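Local coordinates for putative phosphatase/phosphodiesterase MPN_349 (Mycoplasma pneumoniae M129, PDB 1T71), which probably works as an iron-dependent phosphatase or phosphodiesterase of the YmdB-like family, possibly acting on 2',3'-cyclic nucleotides, at residues Asn41-Thr46 against Asp156-Thr161; Met69-Trp74 against Gly181-Val186; Pro209-Val214 against Pro270-Gln275; Ala17-Ile22 against Tyr56-Glu61. All blocks are in the same frame, centred on the assembly; numbering follows the deposited sequence.

Interaction 1. Residues Asn41-Thr46 against Asp156-Thr161; sequences NAENTT and DFHAET. With FE (Fe (III) ion), chain B; FE (Fe (III) ion), chain C.
The amide of N41 reaches over to the carboxylate of D156, with ND2 donating to OD1 at 2.8 Å on the syn side of that oxygen and an N-H...O angle of 157°. The torsion behind this places CG of N41 opposite its own backbone N (chi1 179°), so the amide leaves the end of strand 37-41 toward strand 152-158. Its other end turns back: OD1 accepts from the backbone N of E43 at 3.1 Å, an Asx turn that shapes the loop just ahead of the metal ligands. T68 also bonds to OD1 of D156, and T182 to OD2.

Residues 41-46 leave the end of strand 37-41, and D156 to H158 close strand 152-158, in the calcineurin-like metallophosphoesterase fold, where two beta sheets bring their ligands to a two-metal centre. E43 bridges the pair: its OE1 lies 2.2 Å from the chain B iron and likewise from the chain C iron. OE2 of the same carboxylate accepts from the backbone N of H72, which, with the two iron bonds, helps to fix the rotation of the group. N44 is a ligand of the chain B iron; as modelled its ND2 lies 2.1 Å away, where an amide oxygen would be expected, so the amide's flip is doubtful.

H158, a ligand of the second iron, meets E43 edge-on, CE1 3.3 Å from OE1, with ring and carboxylate planes 67° apart. As modelled, CE1 rather than a nitrogen lies nearest the chain C iron, so this ring's flip is doubtful. Its CD2 lies 3.6 Å from ND2 of N41.

Interaction 2. Residues Met69-Trp74 against Gly181-Val186; sequences MGNHTW and GTHTHV. With FE (Fe (III) ion), chain C.
H183 runs from its CB straight at the chain C iron and meets N71 there. CB itself stays back, 3.8 Å from the iron. CG follows, anti to the backbone N (chi1 178°), and this torsion swings the imidazole off the end of strand 178-182 toward the loop of N71. ND1 is the ligand atom, 2.2 Å from the iron, and it sits 3.3 Å from OD1 of N71. That pair is close because the two atoms share a metal, not because a hydrogen passes between them. CE1, next around the ring, lies 3.5 Å from the same OD1, while NE2 at the far side points away from the iron.

From the other side N71 brings OD1 to within 2.2 Å of the iron. Its amide stands nearly upright against the imidazole, the planes 78° apart, so the two ligands meet crosswise. N71 lies in a type I turn from G70 to T73, closed in part by OG1 of T73 donating to O of G70 at 2.7 Å, the donor lying above the carbonyl plane. ND2 of N71 lies 3.6 Å above one face of the H72 ring, toward the rim.

E43 also binds this iron and bridges to the other, and H158 is a further ligand of the chain C iron. H185 is a ligand of the other iron, although its ring as modelled turns CE1 to the metal, so its flip is doubtful. G70, N71 and H72 form the GNH signature of metallophosphoesterases, H72 being the probable proton donor, and H183-T184-H185 supply the HxH end of the family's metal-binding pattern.

Interaction 3. Residues Pro209-Val214 against Pro270-Gln275; sequences PGFGSV and PRYLKQ
A T-shaped aromatic pair, F211 against Y272, ties the loop after strand 206-207 to the segment that follows strand 259-267. F211 presents its edge: CE1 comes 3.7 Å from CZ of Y272, and CD1 stands 3.9 Å above one face of the tyrosine ring, displaced toward the rim. The planes are 82° apart and the ring centres 5.4 Å, so the C-H edge of the phenylalanine is directed at the tyrosine pi cloud. OH of Y272 lies near the plane of the phenylalanine ring, 3.7 Å from CE1.

Next along the loop, G212 brings its CA to 3.4 Å from CD1 of Y272. Its backbone has positive phi (127°), and with no side chain in between the main chain itself settles against the tyrosine. In the fold, this lies at the outer margin of the molecule, where the residues that follow strand 259-267, the outermost strand of its sheet, pack beside the loop after strand 206-207. Y272 also touches C239, whose backbone bonds to G210, so the tyrosine reaches the loop both directly and through that neighbour.

Each segment has its own local bracing. OG of S213 donates to O of G210 at 3.1 Å, in the carbonyl plane, and has a further bond with N of G216. On the other side Y272 starts a type I turn, in which N of Q275 bonds to O of Y272 at 3.0 Å.

Interaction 4. Residues Ala17-Ile22 against Tyr56-Glu61; sequences AGRNII and YEFLKE
R19 is the first residue of helix 15-23 here to touch F58, on helix 53-62. The two helices belong to successive beta-alpha-beta crossovers that join strands 6-10, 37-41 and 66-68 of one sheet, and they run side by side, their segments' axes 10.6 Å apart at an angle of 20°.

R19 lays its aliphatic chain over the phenyl ring. CG comes 3.5 Å from CE2 of F58, and CD makes a CH-pi contact with the ring, 4.1 Å from the centroid and 22° off its normal. A bend at chi3 (-79°) then carries the guanidinium past the ring, its plane nearly perpendicular to the phenyl, and NH2 bonds to O of T45 in the metal-site loop. The carbonyl takes part too: O of R19 is 3.5 Å from CE2 of F58. Lower on the same chain, CG of R19 lies loosely, 4.4 Å, from CD2 of L59.

N20 has its CB turned away from the partner helix, yet its amide comes back obliquely to the ring, ND2 a loose 4.5 Å from CZ of F58.

Interactions 1 and 2 form one centre: their midpoints lie 2 Å apart, their segments alternate along the chain, and strands 152-158 and 178-182 are neighbours in one sheet, while segments 41-46 and 69-74 follow strands of the other. The iron site therefore sits where the two sheets converge. Interaction 4, about 16 Å from interaction 1 between centres, is the helical layer on the sheet of strands 37-41 and 66-68; it meets the iron loop through R19 and through L59 against A42. Interaction 3 comes last along the chain, with its centre about 23 Å from those of both iron contacts, and touches interaction 4 where P209 packs on A17.

Interaction 1. Residues Asn41-Thr46 against Asp156-Thr161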
loop_
_atom_site.group_PDB
_atom_site.type_symbol
_atom_site.label_atom_id
_atom_site.label_comp_id
_atom_site.label_asym_id
_atom_site.label_seq_id
_atom_site.Cartn_x
_atom_site.Cartn_y
_atom_site.Cartn_z
ATOM N N ASN A 41 -0.154 3.474 0.701
ATOM C CA ASN A 41 0.987 2.720 1.200
ATOM C C ASN A 41 2.137 3.510 0.575
ATOM O O ASN A 41 2.179 3.681 -0.644
ATOM C CB ASN A 41 0.966 1.286 0.665
ATOM C CG ASN A 41 2.150 0.474 1.142
ATOM O OD1 ASN A 41 3.299 0.867 0.947
ATOM N ND2 ASN A 41 1.878 -0.666 1.776
ATOM N N ALA A 42 3.054 4.005 1.402
ATOM C CA ALA A 42 4.170 4.818 0.916
ATOM C C ALA A 42 5.541 4.201 1.147
ATOM O O ALA A 42 6.550 4.907 1.187
ATOM C CB ALA A 42 4.112 6.200 1.578
ATOM N N GLU A 43 5.586 2.879 1.256
ATOM C CA GLU A 43 6.838 2.183 1.530
ATOM C C GLU A 43 7.998 2.355 0.546
ATOM O O GLU A 43 9.134 2.035 0.893
ATOM C CB GLU A 43 6.574 0.686 1.719
ATOM C CG GLU A 43 6.513 -0.097 0.428
ATOM C CD GLU A 43 7.240 -1.418 0.534
ATOM O OE1 GLU A 43 7.392 -2.081 -0.505
ATOM O OE2 GLU A 43 7.663 -1.790 1.655
ATOM N N ASN A 44 7.728 2.831 -0.669
ATOM C CA ASN A 44 8.783 3.024 -1.674
ATOM C C ASN A 44 8.951 4.493 -2.074
ATOM O O ASN A 44 9.624 4.802 -3.054
ATOM C CB ASN A 44 8.460 2.222 -2.939
ATOM C CG ASN A 44 8.516 0.718 -2.717
ATOM O OD1 ASN A 44 9.593 0.138 -2.594
ATOM N ND2 ASN A 44 7.356 0.087 -2.659
ATOM N N THR A 45 8.343 5.396 -1.314
ATOM C CA THR A 45 8.386 6.811 -1.638
ATOM C C THR A 45 9.742 7.458 -1.924
ATOM O O THR A 45 9.942 8.020 -3.001
ATOM C CB THR A 45 7.672 7.638 -0.551
ATOM O OG1 THR A 45 6.316 7.190 -0.421
ATOM C CG2 THR A 45 7.672 9.116 -0.929
ATOM N N THR A 46 10.668 7.382 -0.973
ATOM C CA THR A 46 11.981 8.011 -1.116
ATOM C C THR A 46 13.049 7.131 -1.780
ATOM O O THR A 46 13.546 6.172 -1.186
ATOM C CB THR A 46 12.469 8.470 0.264
ATOM O OG1 THR A 46 11.459 9.302 0.856
ATOM C CG2 THR A 46 13.781 9.249 0.154
ATOM N N ASP A 156 -4.167 -3.538 5.333
ATOM C CA ASP A 156 -3.229 -3.534 4.215
ATOM C C ASP A 156 -2.280 -4.700 4.497
ATOM O O ASP A 156 -1.421 -4.608 5.378
ATOM C CB ASP A 156 -2.445 -2.214 4.155
ATOM C CG ASP A 156 -1.322 -2.241 3.115
ATOM O OD1 ASP A 156 -0.708 -1.182 2.835
ATOM O OD2 ASP A 156 -1.041 -3.330 2.578
ATOM N N PHE A 157 -2.461 -5.801 3.766
ATOM C CA PHE A 157 -1.632 -6.996 3.942
ATOM C C PHE A 157 -0.509 -6.957 2.916
ATOM O O PHE A 157 -0.722 -7.223 1.733
ATOM C CB PHE A 157 -2.478 -8.260 3.747
ATOM C CG PHE A 157 -1.795 -9.537 4.174
ATOM C CD1 PHE A 157 -2.036 -10.729 3.491
ATOM C CD2 PHE A 157 -0.913 -9.552 5.253
ATOM C CE1 PHE A 157 -1.402 -11.919 3.875
ATOM C CE2 PHE A 157 -0.273 -10.733 5.647
ATOM C CZ PHE A 157 -0.517 -11.919 4.957
ATOM N N HIS A 158 0.686 -6.617 3.380
ATOM C CA HIS A 158 1.852 -6.511 2.515
ATOM C C HIS A 158 2.495 -7.885 2.381
ATOM O O HIS A 158 3.332 -8.269 3.202
ATOM C CB HIS A 158 2.839 -5.507 3.123
ATOM C CG HIS A 158 3.670 -4.792 2.110
ATOM N ND1 HIS A 158 5.021 -5.018 1.965
ATOM C CD2 HIS A 158 3.338 -3.872 1.173
ATOM C CE1 HIS A 158 5.485 -4.266 0.983
ATOM N NE2 HIS A 158 4.484 -3.562 0.486
ATOM N N ALA A 159 2.103 -8.621 1.344
ATOM C CA ALA A 159 2.613 -9.974 1.132
ATOM C C ALA A 159 3.013 -10.246 -0.311
ATOM O O ALA A 159 2.578 -9.551 -1.239
ATOM C CB ALA A 159 1.574 -10.992 1.586
ATOM N N GLU A 160 3.821 -11.283 -0.495
ATOM C CA GLU A 160 4.336 -11.633 -1.815
ATOM C C GLU A 160 3.505 -12.635 -2.612
ATOM O O GLU A 160 3.276 -12.458 -3.801
ATOM C CB GLU A 160 5.761 -12.177 -1.659
ATOM C CG GLU A 160 6.748 -11.682 -2.704
ATOM C CD GLU A 160 6.513 -12.293 -4.057
ATOM O OE1 GLU A 160 7.072 -11.786 -5.043
ATOM O OE2 GLU A 160 5.768 -13.292 -4.133
ATOM N N THR A 161 3.054 -13.680 -1.936
ATOM C CA THR A 161 2.315 -14.775 -2.549
ATOM C C THR A 161 0.793 -14.662 -2.727
ATOM O O THR A 161 0.087 -14.221 -1.823
ATOM C CB THR A 161 2.643 -16.057 -1.749
ATOM O OG1 THR A 161 3.937 -16.536 -2.140
ATOM C CG2 THR A 161 1.625 -17.108 -1.963
HETATM FE FE FE B . 6.632 -1.902 -2.536
HETATM FE FE FE C . 7.225 -4.300 -0.549
#

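Interaction 2. Residues Met69-Trp74 against Gly181-Val186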
loop_
_atom_site.group_PDB
_atom_site.type_symbol
_atom_site.label_atom_id
_atom_site.label_comp_id
_atom_site.label_asym_id
_atom_site.label_seq_id
_atom_site.Cartn_x
_atom_site.Cartn_y
_atom_site.Cartn_z
ATOM N N MET A 69 2.590 1.031 5.489
ATOM C CA MET A 69 3.914 0.741 4.940
ATOM C C MET A 69 4.162 -0.720 4.567
ATOM O O MET A 69 3.238 -1.434 4.178
ATOM C CB MET A 69 4.989 1.229 5.922
ATOM C CG MET A 69 4.967 2.734 6.189
ATOM S SD MET A 69 5.677 3.735 4.850
ATOM C CE MET A 69 4.355 4.086 3.996
ATOM N N GLY A 70 5.415 -1.160 4.676
ATOM C CA GLY A 70 5.744 -2.530 4.308
ATOM C C GLY A 70 7.118 -3.013 4.727
ATOM O O GLY A 70 7.558 -2.777 5.855
ATOM N N ASN A 71 7.812 -3.694 3.826
ATOM C CA ASN A 71 9.123 -4.218 4.174
ATOM C C ASN A 71 10.249 -3.197 4.156
ATOM O O ASN A 71 11.274 -3.405 4.790
ATOM C CB ASN A 71 9.469 -5.426 3.291
ATOM C CG ASN A 71 9.297 -5.145 1.817
ATOM O OD1 ASN A 71 8.226 -4.739 1.372
ATOM N ND2 ASN A 71 10.354 -5.369 1.045
ATOM N N HIS A 72 10.059 -2.085 3.457
ATOM C CA HIS A 72 11.086 -1.053 3.403
ATOM C C HIS A 72 10.757 0.120 4.316
ATOM O O HIS A 72 11.265 1.225 4.140
ATOM C CB HIS A 72 11.264 -0.574 1.964
ATOM C CG HIS A 72 12.008 -1.546 1.104
ATOM N ND1 HIS A 72 11.509 -2.022 -0.091
ATOM C CD2 HIS A 72 13.216 -2.134 1.271
ATOM C CE1 HIS A 72 12.380 -2.863 -0.622
ATOM N NE2 HIS A 72 13.423 -2.948 0.185
ATOM N N THR A 73 9.907 -0.138 5.303
ATOM C CA THR A 73 9.492 0.886 6.255
ATOM C C THR A 73 10.645 1.657 6.921
ATOM O O THR A 73 10.573 2.871 7.103
ATOM C CB THR A 73 8.635 0.265 7.404
ATOM O OG1 THR A 73 7.433 -0.318 6.868
ATOM C CG2 THR A 73 8.271 1.336 8.441
ATOM N N TRP A 74 11.716 0.955 7.264
ATOM C CA TRP A 74 12.813 1.573 7.999
ATOM C C TRP A 74 14.075 1.960 7.241
ATOM O O TRP A 74 15.122 2.183 7.855
ATOM C CB TRP A 74 13.174 0.644 9.162
ATOM C CG TRP A 74 11.947 0.169 9.900
ATOM C CD1 TRP A 74 11.346 0.771 10.973
ATOM C CD2 TRP A 74 11.121 -0.954 9.557
ATOM N NE1 TRP A 74 10.197 0.094 11.313
ATOM C CE2 TRP A 74 10.034 -0.965 10.460
ATOM C CE3 TRP A 74 11.192 -1.949 8.570
ATOM C CZ2 TRP A 74 9.023 -1.933 10.406
ATOM C CZ3 TRP A 74 10.189 -2.914 8.517
ATOM C CH2 TRP A 74 9.117 -2.896 9.430
ATOM N N GLY A 181 -4.322 -6.331 -0.562
ATOM C CA GLY A 181 -2.952 -6.797 -0.656
ATOM C C GLY A 181 -2.070 -5.777 -1.370
ATOM O O GLY A 181 -2.534 -5.048 -2.248
ATOM N N THR A 182 -0.802 -5.713 -0.977
ATOM C CA THR A 182 0.176 -4.805 -1.580
ATOM C C THR A 182 1.526 -5.519 -1.605
ATOM O O THR A 182 1.649 -6.618 -1.058
ATOM C CB THR A 182 0.331 -3.487 -0.764
ATOM O OG1 THR A 182 0.577 -3.792 0.618
ATOM C CG2 THR A 182 -0.923 -2.632 -0.879
ATOM N N HIS A 183 2.513 -4.901 -2.262
ATOM C CA HIS A 183 3.890 -5.415 -2.362
ATOM C C HIS A 183 4.351 -5.942 -3.724
ATOM O O HIS A 183 5.536 -5.841 -4.031
ATOM C CB HIS A 183 4.166 -6.486 -1.286
ATOM C CG HIS A 183 5.541 -7.084 -1.350
ATOM N ND1 HIS A 183 6.679 -6.389 -0.998
ATOM C CD2 HIS A 183 5.959 -8.316 -1.733
ATOM C CE1 HIS A 183 7.739 -7.162 -1.163
ATOM N NE2 HIS A 183 7.329 -8.337 -1.610
ATOM N N THR A 184 3.451 -6.483 -4.550
ATOM C CA THR A 184 3.953 -6.982 -5.860
ATOM C C THR A 184 4.047 -5.915 -6.961
ATOM O O THR A 184 4.612 -6.173 -8.026
ATOM C CB THR A 184 3.080 -8.181 -6.363
ATOM O OG1 THR A 184 1.755 -7.734 -6.669
ATOM C CG2 THR A 184 3.010 -9.274 -5.289
ATOM N N HIS A 185 3.502 -4.727 -6.713
ATOM C CA HIS A 185 3.569 -3.622 -7.680
ATOM C C HIS A 185 2.817 -3.831 -8.995
ATOM O O HIS A 185 3.098 -3.153 -9.987
ATOM C CB HIS A 185 5.026 -3.305 -8.024
ATOM C CG HIS A 185 5.801 -2.682 -6.907
ATOM N ND1 HIS A 185 5.345 -2.649 -5.605
ATOM C CD2 HIS A 185 7.017 -2.083 -6.893
ATOM C CE1 HIS A 185 6.243 -2.054 -4.845
ATOM N NE2 HIS A 185 7.268 -1.702 -5.599
ATOM N N VAL A 186 1.887 -4.776 -9.011
ATOM C CA VAL A 186 1.094 -5.055 -10.200
ATOM C C VAL A 186 -0.333 -5.255 -9.723
ATOM O O VAL A 186 -0.607 -6.150 -8.929
ATOM C CB VAL A 186 1.576 -6.340 -10.920
ATOM C CG1 VAL A 186 0.584 -6.738 -12.012
ATOM C CG2 VAL A 186 2.971 -6.107 -11.522
HETATM FE FE FE C . 7.225 -4.300 -0.549
#

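Interaction 3. Residues Pro209-Val214 against Pro270-Gln275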
loop_
_atom_site.group_PDB
_atom_site.type_symbol
_atom_site.label_atom_id
_atom_site.label_comp_id
_atom_site.label_asym_id
_atom_site.label_seq_id
_atom_site.Cartn_x
_atom_site.Cartn_y
_atom_site.Cartn_z
ATOM N N PRO A 209 6.825 4.610 -11.348
ATOM C CA PRO A 209 7.219 4.514 -12.757
ATOM C C PRO A 209 6.242 3.647 -13.544
ATOM O O PRO A 209 5.668 2.699 -12.998
ATOM C CB PRO A 209 8.615 3.900 -12.682
ATOM C CG PRO A 209 9.142 4.457 -11.393
ATOM C CD PRO A 209 7.961 4.280 -10.468
ATOM N N GLY A 210 6.061 3.972 -14.824
ATOM C CA GLY A 210 5.134 3.221 -15.655
ATOM C C GLY A 210 5.736 2.181 -16.586
ATOM O O GLY A 210 6.740 1.541 -16.267
ATOM N N PHE A 211 5.113 2.009 -17.750
ATOM C CA PHE A 211 5.587 1.035 -18.719
ATOM C C PHE A 211 6.959 1.431 -19.244
ATOM O O PHE A 211 7.135 2.503 -19.823
ATOM C CB PHE A 211 4.594 0.897 -19.879
ATOM C CG PHE A 211 4.763 -0.379 -20.655
ATOM C CD1 PHE A 211 5.764 -0.500 -21.614
ATOM C CD2 PHE A 211 3.954 -1.482 -20.386
ATOM C CE1 PHE A 211 5.963 -1.702 -22.295
ATOM C CE2 PHE A 211 4.143 -2.686 -21.062
ATOM C CZ PHE A 211 5.151 -2.793 -22.018
ATOM N N GLY A 212 7.929 0.549 -19.047
ATOM C CA GLY A 212 9.281 0.845 -19.479
ATOM C C GLY A 212 10.200 0.653 -18.291
ATOM O O GLY A 212 11.413 0.844 -18.386
ATOM N N SER A 213 9.605 0.283 -17.159
ATOM C CA SER A 213 10.349 0.034 -15.931
ATOM C C SER A 213 9.981 -1.369 -15.468
ATOM O O SER A 213 9.000 -1.944 -15.942
ATOM C CB SER A 213 9.953 1.037 -14.844
ATOM O OG SER A 213 8.789 0.613 -14.150
ATOM N N VAL A 214 10.763 -1.924 -14.551
ATOM C CA VAL A 214 10.468 -3.254 -14.033
ATOM C C VAL A 214 10.001 -3.106 -12.594
ATOM O O VAL A 214 10.815 -3.002 -11.670
ATOM C CB VAL A 214 11.715 -4.183 -14.073
ATOM C CG1 VAL A 214 11.426 -5.503 -13.366
ATOM C CG2 VAL A 214 12.111 -4.451 -15.511
ATOM N N PRO A 270 7.686 8.555 -24.188
ATOM C CA PRO A 270 8.304 8.304 -25.495
ATOM C C PRO A 270 9.727 7.764 -25.391
ATOM O O PRO A 270 10.187 7.017 -26.257
ATOM C CB PRO A 270 8.248 9.675 -26.176
ATOM C CG PRO A 270 8.278 10.635 -25.007
ATOM C CD PRO A 270 7.318 9.975 -24.047
ATOM N N ARG A 271 10.416 8.125 -24.317
ATOM C CA ARG A 271 11.790 7.685 -24.126
ATOM C C ARG A 271 11.952 6.158 -24.035
ATOM O O ARG A 271 13.060 5.641 -24.164
ATOM C CB ARG A 271 12.383 8.387 -22.895
ATOM C CG ARG A 271 12.373 7.587 -21.609
ATOM C CD ARG A 271 13.787 7.124 -21.293
ATOM N NE ARG A 271 14.726 8.247 -21.313
ATOM C CZ ARG A 271 16.048 8.120 -21.290
ATOM N NH1 ARG A 271 16.601 6.914 -21.248
ATOM N NH2 ARG A 271 16.817 9.201 -21.311
ATOM N N TYR A 272 10.856 5.437 -23.821
ATOM C CA TYR A 272 10.921 3.976 -23.756
ATOM C C TYR A 272 11.095 3.429 -25.177
ATOM O O TYR A 272 11.705 2.378 -25.389
ATOM C CB TYR A 272 9.632 3.403 -23.136
ATOM C CG TYR A 272 9.456 1.915 -23.373
ATOM C CD1 TYR A 272 10.292 0.985 -22.754
ATOM C CD2 TYR A 272 8.488 1.440 -24.258
ATOM C CE1 TYR A 272 10.167 -0.390 -23.016
ATOM C CE2 TYR A 272 8.358 0.074 -24.527
ATOM C CZ TYR A 272 9.201 -0.832 -23.902
ATOM O OH TYR A 272 9.079 -2.177 -24.173
ATOM N N LEU A 273 10.559 4.164 -26.149
ATOM C CA LEU A 273 10.627 3.763 -27.553
ATOM C C LEU A 273 12.044 3.694 -28.110
ATOM O O LEU A 273 12.293 2.989 -29.082
ATOM C CB LEU A 273 9.795 4.719 -28.409
ATOM C CG LEU A 273 8.298 4.775 -28.113
ATOM C CD1 LEU A 273 7.631 5.775 -29.054
ATOM C CD2 LEU A 273 7.688 3.389 -28.274
ATOM N N LYS A 274 12.968 4.419 -27.491
ATOM C CA LYS A 274 14.357 4.442 -27.940
ATOM C C LYS A 274 15.175 3.314 -27.311
ATOM O O LYS A 274 16.328 3.091 -27.685
ATOM C CB LYS A 274 14.998 5.789 -27.585
ATOM C CG LYS A 274 15.086 6.022 -26.092
ATOM C CD LYS A 274 15.399 7.466 -25.719
ATOM C CE LYS A 274 16.870 7.798 -25.844
ATOM N NZ LYS A 274 17.148 9.157 -25.297
ATOM N N GLN A 275 14.580 2.605 -26.357
ATOM C CA GLN A 275 15.277 1.515 -25.678
ATOM C C GLN A 275 15.356 0.197 -26.449
ATOM O O GLN A 275 14.424 -0.178 -27.160
ATOM C CB GLN A 275 14.629 1.256 -24.322
ATOM C CG GLN A 275 15.559 1.521 -23.176
ATOM C CD GLN A 275 15.796 2.988 -22.923
ATOM O OE1 GLN A 275 16.777 3.359 -22.290
ATOM N NE2 GLN A 275 14.891 3.829 -23.399
#

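Interaction 4. Residues Ala17-Ile22 against Tyr56-Glu61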
loop_
_atom_site.group_PDB
_atom_site.type_symbol
_atom_site.label_atom_id
_atom_site.label_comp_id
_atom_site.label_asym_id
_atom_site.label_seq_id
_atom_site.Cartn_x
_atom_site.Cartn_y
_atom_site.Cartn_z
ATOM N N ALA A 17 8.291 9.628 -9.605
ATOM C CA ALA A 17 7.198 9.374 -10.531
ATOM C C ALA A 17 5.893 9.112 -9.781
ATOM O O ALA A 17 4.837 9.607 -10.168
ATOM C CB ALA A 17 7.530 8.196 -11.426
ATOM N N GLY A 18 5.966 8.332 -8.711
ATOM C CA GLY A 18 4.762 8.044 -7.958
ATOM C C GLY A 18 4.267 9.298 -7.268
ATOM O O GLY A 18 3.075 9.604 -7.280
ATOM N N ARG A 19 5.197 10.029 -6.667
ATOM C CA ARG A 19 4.866 11.259 -5.959
ATOM C C ARG A 19 4.157 12.243 -6.879
ATOM O O ARG A 19 3.122 12.801 -6.519
ATOM C CB ARG A 19 6.139 11.896 -5.387
ATOM C CG ARG A 19 6.173 11.929 -3.867
ATOM C CD ARG A 19 7.474 12.523 -3.336
ATOM N NE ARG A 19 8.551 11.543 -3.391
ATOM C CZ ARG A 19 9.645 11.660 -4.131
ATOM N NH1 ARG A 19 9.827 12.727 -4.893
ATOM N NH2 ARG A 19 10.553 10.697 -4.109
ATOM N N ASN A 20 4.710 12.439 -8.072
ATOM C CA ASN A 20 4.136 13.370 -9.034
ATOM C C ASN A 20 2.772 13.010 -9.606
ATOM O O ASN A 20 1.909 13.878 -9.739
ATOM C CB ASN A 20 5.123 13.605 -10.177
ATOM C CG ASN A 20 6.280 14.488 -9.761
ATOM O OD1 ASN A 20 7.338 14.485 -10.390
ATOM N ND2 ASN A 20 6.080 15.262 -8.695
ATOM N N ILE A 21 2.555 11.746 -9.952
ATOM C CA ILE A 21 1.262 11.401 -10.517
ATOM C C ILE A 21 0.162 11.497 -9.457
ATOM O O ILE A 21 -1.003 11.707 -9.787
ATOM C CB ILE A 21 1.275 9.993 -11.169
ATOM C CG1 ILE A 21 -0.014 9.791 -11.972
ATOM C CG2 ILE A 21 1.439 8.908 -10.104
ATOM C CD1 ILE A 21 -0.003 8.550 -12.853
ATOM N N ILE A 22 0.534 11.362 -8.186
ATOM C CA ILE A 22 -0.447 11.463 -7.112
ATOM C C ILE A 22 -0.794 12.934 -6.865
ATOM O O ILE A 22 -1.953 13.286 -6.642
ATOM C CB ILE A 22 0.077 10.836 -5.798
ATOM C CG1 ILE A 22 0.082 9.309 -5.921
ATOM C CG2 ILE A 22 -0.785 11.287 -4.620
ATOM C CD1 ILE A 22 0.525 8.591 -4.670
ATOM N N TYR A 56 7.189 12.834 3.471
ATOM C CA TYR A 56 5.997 12.575 4.257
ATOM C C TYR A 56 5.121 13.823 4.218
ATOM O O TYR A 56 3.902 13.735 4.064
ATOM C CB TYR A 56 6.358 12.233 5.703
ATOM C CG TYR A 56 5.207 12.424 6.670
ATOM C CD1 TYR A 56 4.974 13.664 7.276
ATOM C CD2 TYR A 56 4.321 11.384 6.943
ATOM C CE1 TYR A 56 3.883 13.861 8.129
ATOM C CE2 TYR A 56 3.227 11.574 7.788
ATOM C CZ TYR A 56 3.014 12.811 8.374
ATOM O OH TYR A 56 1.919 12.993 9.186
ATOM N N GLU A 57 5.738 14.992 4.351
ATOM C CA GLU A 57 4.961 16.226 4.312
ATOM C C GLU A 57 4.424 16.461 2.901
ATOM O O GLU A 57 3.308 16.948 2.732
ATOM C CB GLU A 57 5.800 17.415 4.803
ATOM C CG GLU A 57 6.088 17.377 6.316
ATOM C CD GLU A 57 4.818 17.347 7.188
ATOM O OE1 GLU A 57 4.945 17.199 8.429
ATOM O OE2 GLU A 57 3.694 17.482 6.649
ATOM N N PHE A 58 5.206 16.098 1.888
ATOM C CA PHE A 58 4.757 16.251 0.506
ATOM C C PHE A 58 3.446 15.478 0.303
ATOM O O PHE A 58 2.459 16.024 -0.202
ATOM C CB PHE A 58 5.809 15.710 -0.465
ATOM C CG PHE A 58 5.358 15.703 -1.904
ATOM C CD1 PHE A 58 5.740 16.720 -2.772
ATOM C CD2 PHE A 58 4.523 14.693 -2.381
ATOM C CE1 PHE A 58 5.300 16.730 -4.095
ATOM C CE2 PHE A 58 4.078 14.695 -3.697
ATOM C CZ PHE A 58 4.466 15.715 -4.556
ATOM N N LEU A 59 3.447 14.201 0.679
ATOM C CA LEU A 59 2.256 13.368 0.534
ATOM C C LEU A 59 1.108 13.961 1.333
ATOM O O LEU A 59 -0.039 13.978 0.892
ATOM C CB LEU A 59 2.530 11.938 1.020
ATOM C CG LEU A 59 3.414 11.078 0.115
ATOM C CD1 LEU A 59 3.600 9.710 0.753
ATOM C CD2 LEU A 59 2.773 10.951 -1.271
ATOM N N LYS A 60 1.439 14.450 2.516
ATOM C CA LYS A 60 0.457 15.051 3.397
ATOM C C LYS A 60 -0.154 16.302 2.758
ATOM O O LYS A 60 -1.368 16.503 2.800
ATOM C CB LYS A 60 1.126 15.408 4.720
ATOM C CG LYS A 60 0.183 15.451 5.882
ATOM C CD LYS A 60 -0.454 14.095 6.122
ATOM C CE LYS A 60 -1.550 14.229 7.148
ATOM N NZ LYS A 60 -1.018 14.893 8.366
ATOM N N GLU A 61 0.683 17.138 2.156
ATOM C CA GLU A 61 0.174 18.353 1.533
ATOM C C GLU A 61 -0.505 18.050 0.211
ATOM O O GLU A 61 -1.240 18.881 -0.315
ATOM C CB GLU A 61 1.300 19.373 1.322
ATOM C CG GLU A 61 2.371 18.979 0.303
ATOM C CD GLU A 61 1.853 18.934 -1.140
ATOM O OE1 GLU A 61 1.022 19.804 -1.507
ATOM O OE2 GLU A 61 2.290 18.039 -1.911
#